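Local coordinates for BH1974 protein (Bacillus halodurans, PDB 3ON5) that is probably an XdhC-type accessory protein linked to xanthine dehydrogenase, carrying a Rossmann-like domain, although its precise activity is not established, at residues Phe223-Cys235 against Phe240-Phe254. Numbering follows the deposited sequence.
Sequences FYTVVTDWRPNQC and FPDADEIIVDFPADF
Two neighbouring acidic residues clasp Tyr224 from different directions: the carboxylate of Asp244 stacks over one face of the ring, its plane only 17° from that of the ring, while Glu245 comes to the edge. Asp244 CB supplies a CH-pi contact, 3.6 Å from the ring centroid, and the phenol OH donates to Glu245 OE2 at 2.7 Å. Tyr224 reaches both because CG lies anti to the backbone N (chi1 -176°), which carries OH out alongside the next strand. Replacing this tyrosine by an alanine would probably leave Glu245 OE2 without its phenol donor and uncover one side of the Asp244 carboxylate. The same carboxylate is also held by Thr225, whose N (2.8 Å) and OG1 reach OD2 from opposite faces of its plane. Thr225 O in turn is gripped by two successive N-H groups, of Asp244 and Glu245, at the start of the pairing. The hydrogen bonds of a parallel strand pair follow, among them Val227 N to Glu245 O and Ile247 N to Val227 O. On one side of the sheet Val227 CG1 sits over the centre of the Phe240 ring, 4.2 Å from its centroid, beneath helix 211-221; on the other Thr228 CG2 lies 3.7 Å from the centroid of Phe254. Thr228 OG1 is turned instead toward its neighbour strand, donating to Ile247 O at 2.9 Å, and a water links it to Asp249 O. At the far end Trp230 CB rests over the face of Phe250, the N-cap of helix 251-257. Strand 223-229 pairs on its other side with strand 200-205, so 245-248 forms the outer edge, within this chain, of the 3-2-1-4-5-6 parallel sheet characteristic of a Rossmann-like domain.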
ATOM      1  N   PHE A 223      27.762  -6.001   4.238  1.00 46.81           N
ATOM      2  CA  PHE A 223      29.133  -5.778   3.824  1.00 44.42           C
ATOM      3  C   PHE A 223      29.312  -4.523   3.018  1.00 47.01           C
ATOM      4  O   PHE A 223      28.437  -4.130   2.233  1.00 46.93           O
ATOM      5  CB  PHE A 223      29.636  -6.941   2.977  1.00 46.27           C
ATOM      6  CG  PHE A 223      29.949  -8.210   3.719  1.00 47.67           C
ATOM      7  CD1 PHE A 223      31.192  -8.399   4.316  1.00 50.23           C
ATOM      8  CD2 PHE A 223      29.040  -9.251   3.744  1.00 49.92           C
ATOM      9  CE1 PHE A 223      31.491  -9.589   4.977  1.00 51.85           C
ATOM     10  CE2 PHE A 223      29.342 -10.444   4.404  1.00 53.83           C
ATOM     11  CZ  PHE A 223      30.557 -10.603   5.022  1.00 52.08           C
ATOM     12  N   TYR A 224      30.491  -3.906   3.181  1.00 43.49           N
ATOM     13  CA  TYR A 224      30.960  -2.815   2.325  1.00 42.00           C
ATOM     14  C   TYR A 224      31.544  -3.512   1.104  1.00 44.03           C
ATOM     15  O   TYR A 224      32.453  -4.323   1.267  1.00 44.92           O
ATOM     16  CB  TYR A 224      31.942  -1.891   3.055  1.00 42.05           C
ATOM     17  CG  TYR A 224      32.367  -0.690   2.237  1.00 41.61           C
ATOM     18  CD1 TYR A 224      31.666   0.508   2.311  1.00 41.61           C
ATOM     19  CD2 TYR A 224      33.507  -0.735   1.427  1.00 42.84           C
ATOM     20  CE1 TYR A 224      32.084   1.634   1.602  1.00 41.07           C
ATOM     21  CE2 TYR A 224      33.921   0.377   0.697  1.00 43.24           C
ATOM     22  CZ  TYR A 224      33.208   1.558   0.793  1.00 48.13           C
ATOM     23  OH  TYR A 224      33.611   2.657   0.096  1.00 50.34           O
ATOM     24  N   THR A 225      30.944  -3.326  -0.078  1.00 38.44           N
ATOM     25  CA  THR A 225      31.376  -4.062  -1.257  1.00 38.49           C
ATOM     26  C   THR A 225      32.173  -3.176  -2.223  1.00 42.36           C
ATOM     27  O   THR A 225      31.756  -2.067  -2.571  1.00 40.86           O
ATOM     28  CB  THR A 225      30.183  -4.698  -1.986  1.00 42.84           C
ATOM     29  OG1 THR A 225      29.203  -3.694  -2.212  1.00 42.82           O
ATOM     30  CG2 THR A 225      29.554  -5.855  -1.192  1.00 40.86           C
ATOM     31  N   VAL A 226      33.347  -3.708  -2.635  1.00 39.07           N
ATOM     32  CA  VAL A 226      34.253  -3.132  -3.622  1.00 39.98           C
ATOM     33  C   VAL A 226      34.351  -4.143  -4.767  1.00 45.07           C
ATOM     34  O   VAL A 226      34.714  -5.301  -4.548  1.00 46.32           O
ATOM     35  CB  VAL A 226      35.664  -2.714  -3.061  1.00 44.11           C
ATOM     36  CG1 VAL A 226      36.608  -2.261  -4.174  1.00 44.14           C
ATOM     37  CG2 VAL A 226      35.539  -1.632  -1.996  1.00 43.15           C
ATOM     38  N   VAL A 227      33.977  -3.709  -5.971  1.00 40.10           N
ATOM     39  CA  VAL A 227      34.053  -4.490  -7.207  1.00 39.29           C
ATOM     40  C   VAL A 227      35.142  -3.906  -8.050  1.00 43.49           C
ATOM     41  O   VAL A 227      35.136  -2.694  -8.291  1.00 43.15           O
ATOM     42  CB  VAL A 227      32.716  -4.547  -7.989  1.00 41.89           C
ATOM     43  CG1 VAL A 227      32.873  -5.351  -9.285  1.00 42.88           C
ATOM     44  CG2 VAL A 227      31.590  -5.097  -7.128  1.00 40.02           C
ATOM     45  N   THR A 228      36.081  -4.749  -8.504  1.00 40.25           N
ATOM     46  CA  THR A 228      37.158  -4.302  -9.387  1.00 39.37           C
ATOM     47  C   THR A 228      37.325  -5.330 -10.531  1.00 41.79           C
ATOM     48  O   THR A 228      37.202  -6.545 -10.335  1.00 39.57           O
ATOM     49  CB  THR A 228      38.459  -4.034  -8.635  1.00 43.99           C
ATOM     50  OG1 THR A 228      39.475  -3.623  -9.568  1.00 49.31           O
ATOM     51  CG2 THR A 228      38.918  -5.209  -7.780  1.00 40.28           C
ATOM     52  N   ASP A 229      37.526  -4.790 -11.739  1.00 39.20           N
ATOM     53  CA  ASP A 229      37.736  -5.500 -12.997  1.00 40.45           C
ATOM     54  C   ASP A 229      38.417  -4.528 -13.972  1.00 47.02           C
ATOM     55  O   ASP A 229      38.375  -3.312 -13.763  1.00 45.01           O
ATOM     56  CB  ASP A 229      36.412  -6.058 -13.537  1.00 42.12           C
ATOM     57  CG  ASP A 229      36.533  -7.088 -14.648  1.00 50.78           C
ATOM     58  OD1 ASP A 229      36.834  -6.696 -15.787  1.00 49.05           O
ATOM     59  OD2 ASP A 229      36.211  -8.268 -14.400  1.00 57.69           O
ATOM     60  N   TRP A 230      39.089  -5.059 -14.995  1.00 46.12           N
ATOM     61  CA  TRP A 230      39.846  -4.287 -15.971  1.00 46.78           C
ATOM     62  C   TRP A 230      39.010  -3.983 -17.230  1.00 51.09           C
ATOM     63  O   TRP A 230      39.490  -3.271 -18.110  1.00 52.22           O
ATOM     64  CB  TRP A 230      41.108  -5.077 -16.342  1.00 47.17           C
ATOM     65  CG  TRP A 230      40.841  -6.399 -16.994  1.00 48.99           C
ATOM     66  CD1 TRP A 230      40.908  -6.675 -18.323  1.00 53.06           C
ATOM     67  CD2 TRP A 230      40.490  -7.634 -16.341  1.00 48.94           C
ATOM     68  NE1 TRP A 230      40.612  -7.999 -18.547  1.00 53.51           N
ATOM     69  CE2 TRP A 230      40.350  -8.611 -17.348  1.00 54.52           C
ATOM     70  CE3 TRP A 230      40.297  -8.017 -14.998  1.00 49.08           C
ATOM     71  CZ2 TRP A 230      39.996  -9.932 -17.062  1.00 54.28           C
ATOM     72  CZ3 TRP A 230      39.934  -9.323 -14.719  1.00 50.74           C
ATOM     73  CH2 TRP A 230      39.787 -10.262 -15.741  1.00 52.88           C
ATOM     74  N   ARG A 231      37.762  -4.502 -17.304  1.00 46.84           N
ATOM     75  CA  ARG A 231      36.845  -4.389 -18.453  1.00 46.66           C
ATOM     76  C   ARG A 231      35.706  -3.390 -18.161  1.00 51.24           C
ATOM     77  O   ARG A 231      34.731  -3.725 -17.476  1.00 50.14           O
ATOM     78  CB  ARG A 231      36.288  -5.768 -18.786  1.00 43.22           C
ATOM     79  CG  ARG A 231      37.399  -6.740 -19.176  1.00 44.98           C
ATOM     80  CD  ARG A 231      36.921  -8.154 -19.207  1.00 39.27           C
ATOM     81  NE  ARG A 231      36.426  -8.583 -17.904  1.00 50.64           N
ATOM     82  CZ  ARG A 231      35.980  -9.802 -17.653  1.00 69.34           C
ATOM     83  NH1 ARG A 231      35.986 -10.727 -18.607  1.00 62.84           N
ATOM     84  NH2 ARG A 231      35.522 -10.110 -16.446  1.00 52.42           N
ATOM     85  N   PRO A 232      35.825  -2.154 -18.701  1.00 49.59           N
ATOM     86  CA  PRO A 232      34.892  -1.086 -18.328  1.00 49.05           C
ATOM     87  C   PRO A 232      33.419  -1.362 -18.627  1.00 54.16           C
ATOM     88  O   PRO A 232      32.575  -0.850 -17.870  1.00 52.33           O
ATOM     89  CB  PRO A 232      35.356   0.108 -19.163  1.00 51.40           C
ATOM     90  CG  PRO A 232      36.350  -0.421 -20.119  1.00 57.08           C
ATOM     91  CD  PRO A 232      36.951  -1.597 -19.468  1.00 52.39           C
ATOM     92  N   ASN A 233      33.089  -2.150 -19.686  1.00 52.96           N
ATOM     93  CA  ASN A 233      31.669  -2.350 -19.991  0.50 52.96           C
ATOM     94  C   ASN A 233      31.064  -3.406 -19.054  1.00 57.52           C
ATOM     95  O   ASN A 233      29.852  -3.424 -18.918  1.00 58.95           O
ATOM     96  CB  ASN A 233      31.385  -2.696 -21.463  0.50 52.43           C
ATOM     97  CG  ASN A 233      31.779  -4.054 -21.979  0.50 66.31           C
ATOM     98  OD1 ASN A 233      32.002  -5.013 -21.234  0.50 63.00           O
ATOM     99  ND2 ASN A 233      31.858  -4.168 -23.294  0.50 54.97           N
ATOM    100  N   GLN A 234      31.858  -4.188 -18.320  1.00 53.77           N
ATOM    101  CA  GLN A 234      31.252  -5.109 -17.347  1.00 51.97           C
ATOM    102  C   GLN A 234      30.974  -4.361 -16.028  1.00 56.55           C
ATOM    103  O   GLN A 234      30.219  -4.856 -15.180  1.00 56.43           O
ATOM    104  CB  GLN A 234      32.158  -6.335 -17.083  1.00 53.16           C
ATOM    105  CG  GLN A 234      32.764  -7.034 -18.301  1.00 70.71           C
ATOM    106  CD  GLN A 234      31.777  -7.739 -19.184  1.00103.47           C
ATOM    107  OE1 GLN A 234      30.673  -8.121 -18.770  1.00103.97           O
ATOM    108  NE2 GLN A 234      32.190  -7.984 -20.416  1.00100.91           N
ATOM    109  N   CYS A 235      31.612  -3.167 -15.853  1.00 53.19           N
ATOM    110  CA  CYS A 235      31.599  -2.353 -14.633  1.00 51.36           C
ATOM    111  C   CYS A 235      30.612  -1.181 -14.707  1.00 60.49           C
ATOM    112  O   CYS A 235      30.738  -0.265 -13.887  1.00 61.69           O
ATOM    113  CB  CYS A 235      33.003  -1.829 -14.341  1.00 50.20           C
ATOM    114  SG  CYS A 235      34.248  -3.117 -14.098  1.00 53.67           S
ATOM    115  N   PHE A 240      25.814  -3.101 -10.864  1.00 53.65           N
ATOM    116  CA  PHE A 240      26.112  -3.211  -9.437  1.00 51.24           C
ATOM    117  C   PHE A 240      25.584  -1.982  -8.665  1.00 53.09           C
ATOM    118  O   PHE A 240      26.369  -1.198  -8.118  1.00 51.56           O
ATOM    119  CB  PHE A 240      27.633  -3.360  -9.237  1.00 52.58           C
ATOM    120  CG  PHE A 240      28.303  -4.419 -10.080  1.00 54.48           C
ATOM    121  CD1 PHE A 240      28.355  -5.740  -9.657  1.00 57.34           C
ATOM    122  CD2 PHE A 240      28.916  -4.089 -11.278  1.00 56.86           C
ATOM    123  CE1 PHE A 240      28.989  -6.715 -10.429  1.00 58.99           C
ATOM    124  CE2 PHE A 240      29.547  -5.066 -12.049  1.00 61.21           C
ATOM    125  CZ  PHE A 240      29.576  -6.370 -11.622  1.00 59.61           C
ATOM    126  N   PRO A 241      24.251  -1.789  -8.586  1.00 49.38           N
ATOM    127  CA  PRO A 241      23.731  -0.616  -7.870  1.00 48.31           C
ATOM    128  C   PRO A 241      23.973  -0.665  -6.357  1.00 55.14           C
ATOM    129  O   PRO A 241      23.882   0.376  -5.704  1.00 55.44           O
ATOM    130  CB  PRO A 241      22.234  -0.676  -8.163  1.00 49.21           C
ATOM    131  CG  PRO A 241      21.962  -2.095  -8.429  1.00 53.41           C
ATOM    132  CD  PRO A 241      23.146  -2.580  -9.169  1.00 50.43           C
ATOM    133  N   ASP A 242      24.264  -1.846  -5.794  1.00 53.08           N
ATOM    134  CA  ASP A 242      24.465  -1.998  -4.351  1.00 52.19           C
ATOM    135  C   ASP A 242      25.945  -1.918  -3.954  1.00 51.86           C
ATOM    136  O   ASP A 242      26.247  -1.878  -2.754  1.00 51.27           O
ATOM    137  CB  ASP A 242      23.886  -3.341  -3.897  1.00 55.65           C
ATOM    138  CG  ASP A 242      22.389  -3.441  -4.070  1.00 81.29           C
ATOM    139  OD1 ASP A 242      21.678  -2.489  -3.654  1.00 84.30           O
ATOM    140  OD2 ASP A 242      21.918  -4.490  -4.573  1.00 92.80           O
ATOM    141  N   ALA A 243      26.858  -1.919  -4.948  1.00 44.91           N
ATOM    142  CA  ALA A 243      28.296  -1.821  -4.719  1.00 43.30           C
ATOM    143  C   ALA A 243      28.639  -0.440  -4.240  1.00 46.20           C
ATOM    144  O   ALA A 243      28.145   0.544  -4.793  1.00 47.28           O
ATOM    145  CB  ALA A 243      29.086  -2.158  -5.985  1.00 44.56           C
ATOM    146  N   ASP A 244      29.453  -0.366  -3.190  1.00 40.31           N
ATOM    147  CA  ASP A 244      29.903   0.881  -2.591  1.00 39.04           C
ATOM    148  C   ASP A 244      30.976   1.523  -3.476  1.00 44.84           C
ATOM    149  O   ASP A 244      30.984   2.737  -3.656  1.00 46.09           O
ATOM    150  CB  ASP A 244      30.418   0.613  -1.186  1.00 40.19           C
ATOM    151  CG  ASP A 244      29.332   0.068  -0.281  1.00 50.82           C
ATOM    152  OD1 ASP A 244      28.572   0.885   0.286  1.00 50.22           O
ATOM    153  OD2 ASP A 244      29.181  -1.184  -0.208  1.00 59.50           O
ATOM    154  N   GLU A 245      31.851   0.700  -4.068  1.00 40.57           N
ATOM    155  CA  GLU A 245      32.894   1.138  -4.992  1.00 39.14           C
ATOM    156  C   GLU A 245      33.001   0.188  -6.153  1.00 41.91           C
ATOM    157  O   GLU A 245      32.944  -1.024  -5.960  1.00 42.63           O
ATOM    158  CB  GLU A 245      34.272   1.257  -4.308  1.00 40.34           C
ATOM    159  CG  GLU A 245      34.387   2.319  -3.233  1.00 45.69           C
ATOM    160  CD  GLU A 245      35.768   2.417  -2.609  1.00 64.29           C
ATOM    161  OE1 GLU A 245      36.737   2.690  -3.354  1.00 67.68           O
ATOM    162  OE2 GLU A 245      35.870   2.274  -1.366  1.00 50.12           O
ATOM    163  N   ILE A 246      33.149   0.740  -7.354  1.00 37.62           N
ATOM    164  CA  ILE A 246      33.412   0.010  -8.589  1.00 38.07           C
ATOM    165  C   ILE A 246      34.713   0.622  -9.128  1.00 43.26           C
ATOM    166  O   ILE A 246      34.694   1.795  -9.504  1.00 45.24           O
ATOM    167  CB  ILE A 246      32.224   0.017  -9.614  1.00 40.88           C
ATOM    168  CG1 ILE A 246      30.859  -0.332  -8.982  1.00 38.94           C
ATOM    169  CG2 ILE A 246      32.539  -0.870 -10.831  1.00 43.46           C
ATOM    170  CD1 ILE A 246      29.666  -0.067  -9.894  1.00 39.34           C
ATOM    171  N   ILE A 247      35.845  -0.106  -9.084  1.00 37.80           N
ATOM    172  CA  ILE A 247      37.136   0.450  -9.540  1.00 37.80           C
ATOM    173  C   ILE A 247      37.615  -0.292 -10.823  1.00 40.86           C
ATOM    174  O   ILE A 247      37.943  -1.479 -10.772  1.00 40.62           O
ATOM    175  CB  ILE A 247      38.175   0.376  -8.390  1.00 40.56           C
ATOM    176  CG1 ILE A 247      37.668   1.229  -7.192  1.00 40.01           C
ATOM    177  CG2 ILE A 247      39.562   0.815  -8.862  1.00 41.16           C
ATOM    178  CD1 ILE A 247      38.251   0.914  -5.817  1.00 45.83           C
ATOM    179  N   VAL A 248      37.649   0.427 -11.965  1.00 36.98           N
ATOM    180  CA  VAL A 248      38.045  -0.151 -13.258  1.00 37.29           C
ATOM    181  C   VAL A 248      39.577  -0.008 -13.396  1.00 45.07           C
ATOM    182  O   VAL A 248      40.089   1.085 -13.602  1.00 47.07           O
ATOM    183  CB  VAL A 248      37.286   0.443 -14.481  1.00 39.59           C
ATOM    184  CG1 VAL A 248      37.615  -0.317 -15.751  1.00 40.57           C
ATOM    185  CG2 VAL A 248      35.789   0.422 -14.265  1.00 37.60           C
ATOM    186  N   ASP A 249      40.286  -1.131 -13.289  1.00 42.25           N
ATOM    187  CA  ASP A 249      41.748  -1.215 -13.291  1.00 43.30           C
ATOM    188  C   ASP A 249      42.236  -2.620 -13.491  1.00 46.15           C
ATOM    189  O   ASP A 249      41.514  -3.553 -13.151  1.00 43.13           O
ATOM    190  CB  ASP A 249      42.291  -0.718 -11.913  1.00 46.19           C
ATOM    191  CG  ASP A 249      43.110   0.551 -11.904  1.00 68.06           C
ATOM    192  OD1 ASP A 249      43.910   0.750 -12.852  1.00 71.36           O
ATOM    193  OD2 ASP A 249      43.059   1.277 -10.888  1.00 79.10           O
ATOM    194  N   PHE A 250      43.498  -2.791 -13.929  1.00 46.16           N
ATOM    195  CA  PHE A 250      44.095  -4.129 -13.971  1.00 47.04           C
ATOM    196  C   PHE A 250      44.418  -4.555 -12.541  1.00 51.78           C
ATOM    197  O   PHE A 250      44.822  -3.682 -11.762  1.00 51.02           O
ATOM    198  CB  PHE A 250      45.332  -4.174 -14.863  1.00 50.25           C
ATOM    199  CG  PHE A 250      45.008  -4.222 -16.323  1.00 52.08           C
ATOM    200  CD1 PHE A 250      44.609  -5.407 -16.920  1.00 56.37           C
ATOM    201  CD2 PHE A 250      45.166  -3.106 -17.120  1.00 52.61           C
ATOM    202  CE1 PHE A 250      44.286  -5.452 -18.271  1.00 57.89           C
ATOM    203  CE2 PHE A 250      44.920  -3.173 -18.482  1.00 55.69           C
ATOM    204  CZ  PHE A 250      44.435  -4.330 -19.041  1.00 55.44           C
ATOM    205  N   PRO A 251      44.200  -5.842 -12.153  1.00 49.91           N
ATOM    206  CA  PRO A 251      44.457  -6.273 -10.757  1.00 49.57           C
ATOM    207  C   PRO A 251      45.761  -5.753 -10.159  1.00 55.23           C
ATOM    208  O   PRO A 251      45.730  -5.279  -9.029  1.00 55.21           O
ATOM    209  CB  PRO A 251      44.535  -7.784 -10.854  1.00 52.04           C
ATOM    210  CG  PRO A 251      43.671  -8.119 -11.988  1.00 56.50           C
ATOM    211  CD  PRO A 251      43.715  -6.967 -12.967  1.00 52.33           C
ATOM    212  N   ALA A 252      46.868  -5.767 -10.939  1.00 51.64           N
ATOM    213  CA  ALA A 252      48.184  -5.300 -10.525  1.00 52.51           C
ATOM    214  C   ALA A 252      48.173  -3.822 -10.134  1.00 56.78           C
ATOM    215  O   ALA A 252      48.909  -3.440  -9.225  1.00 57.19           O
ATOM    216  CB  ALA A 252      49.189  -5.524 -11.640  1.00 54.64           C
ATOM    217  N   ASP A 253      47.366  -2.992 -10.824  1.00 52.76           N
ATOM    218  CA  ASP A 253      47.247  -1.568 -10.518  1.00 51.75           C
ATOM    219  C   ASP A 253      46.396  -1.377  -9.302  1.00 51.62           C
ATOM    220  O   ASP A 253      46.731  -0.561  -8.465  1.00 50.12           O
ATOM    221  CB  ASP A 253      46.662  -0.799 -11.693  1.00 54.59           C
ATOM    222  CG  ASP A 253      47.597  -0.666 -12.855  1.00 73.46           C
ATOM    223  OD1 ASP A 253      48.776  -0.321 -12.630  1.00 78.87           O
ATOM    224  OD2 ASP A 253      47.132  -0.805 -14.000  1.00 82.70           O
ATOM    225  N   PHE A 254      45.296  -2.130  -9.202  1.00 47.59           N
ATOM    226  CA  PHE A 254      44.408  -2.073  -8.056  1.00 45.97           C
ATOM    227  C   PHE A 254      45.172  -2.380  -6.773  1.00 50.26           C
ATOM    228  O   PHE A 254      45.142  -1.567  -5.862  1.00 49.22           O
ATOM    229  CB  PHE A 254      43.246  -3.045  -8.229  1.00 46.32           C
ATOM    230  CG  PHE A 254      42.259  -3.018  -7.096  1.00 45.74           C
ATOM    231  CD1 PHE A 254      41.177  -2.140  -7.114  1.00 47.44           C
ATOM    232  CD2 PHE A 254      42.375  -3.906  -6.035  1.00 46.88           C
ATOM    233  CE1 PHE A 254      40.235  -2.146  -6.082  1.00 46.64           C
ATOM    234  CE2 PHE A 254      41.443  -3.902  -5.000  1.00 48.66           C
ATOM    235  CZ  PHE A 254      40.365  -3.038  -5.038  1.00 45.42           C
TER
HETATM  236  O   HOH W   1      41.051  -5.351 -10.907  1.00 64.89           O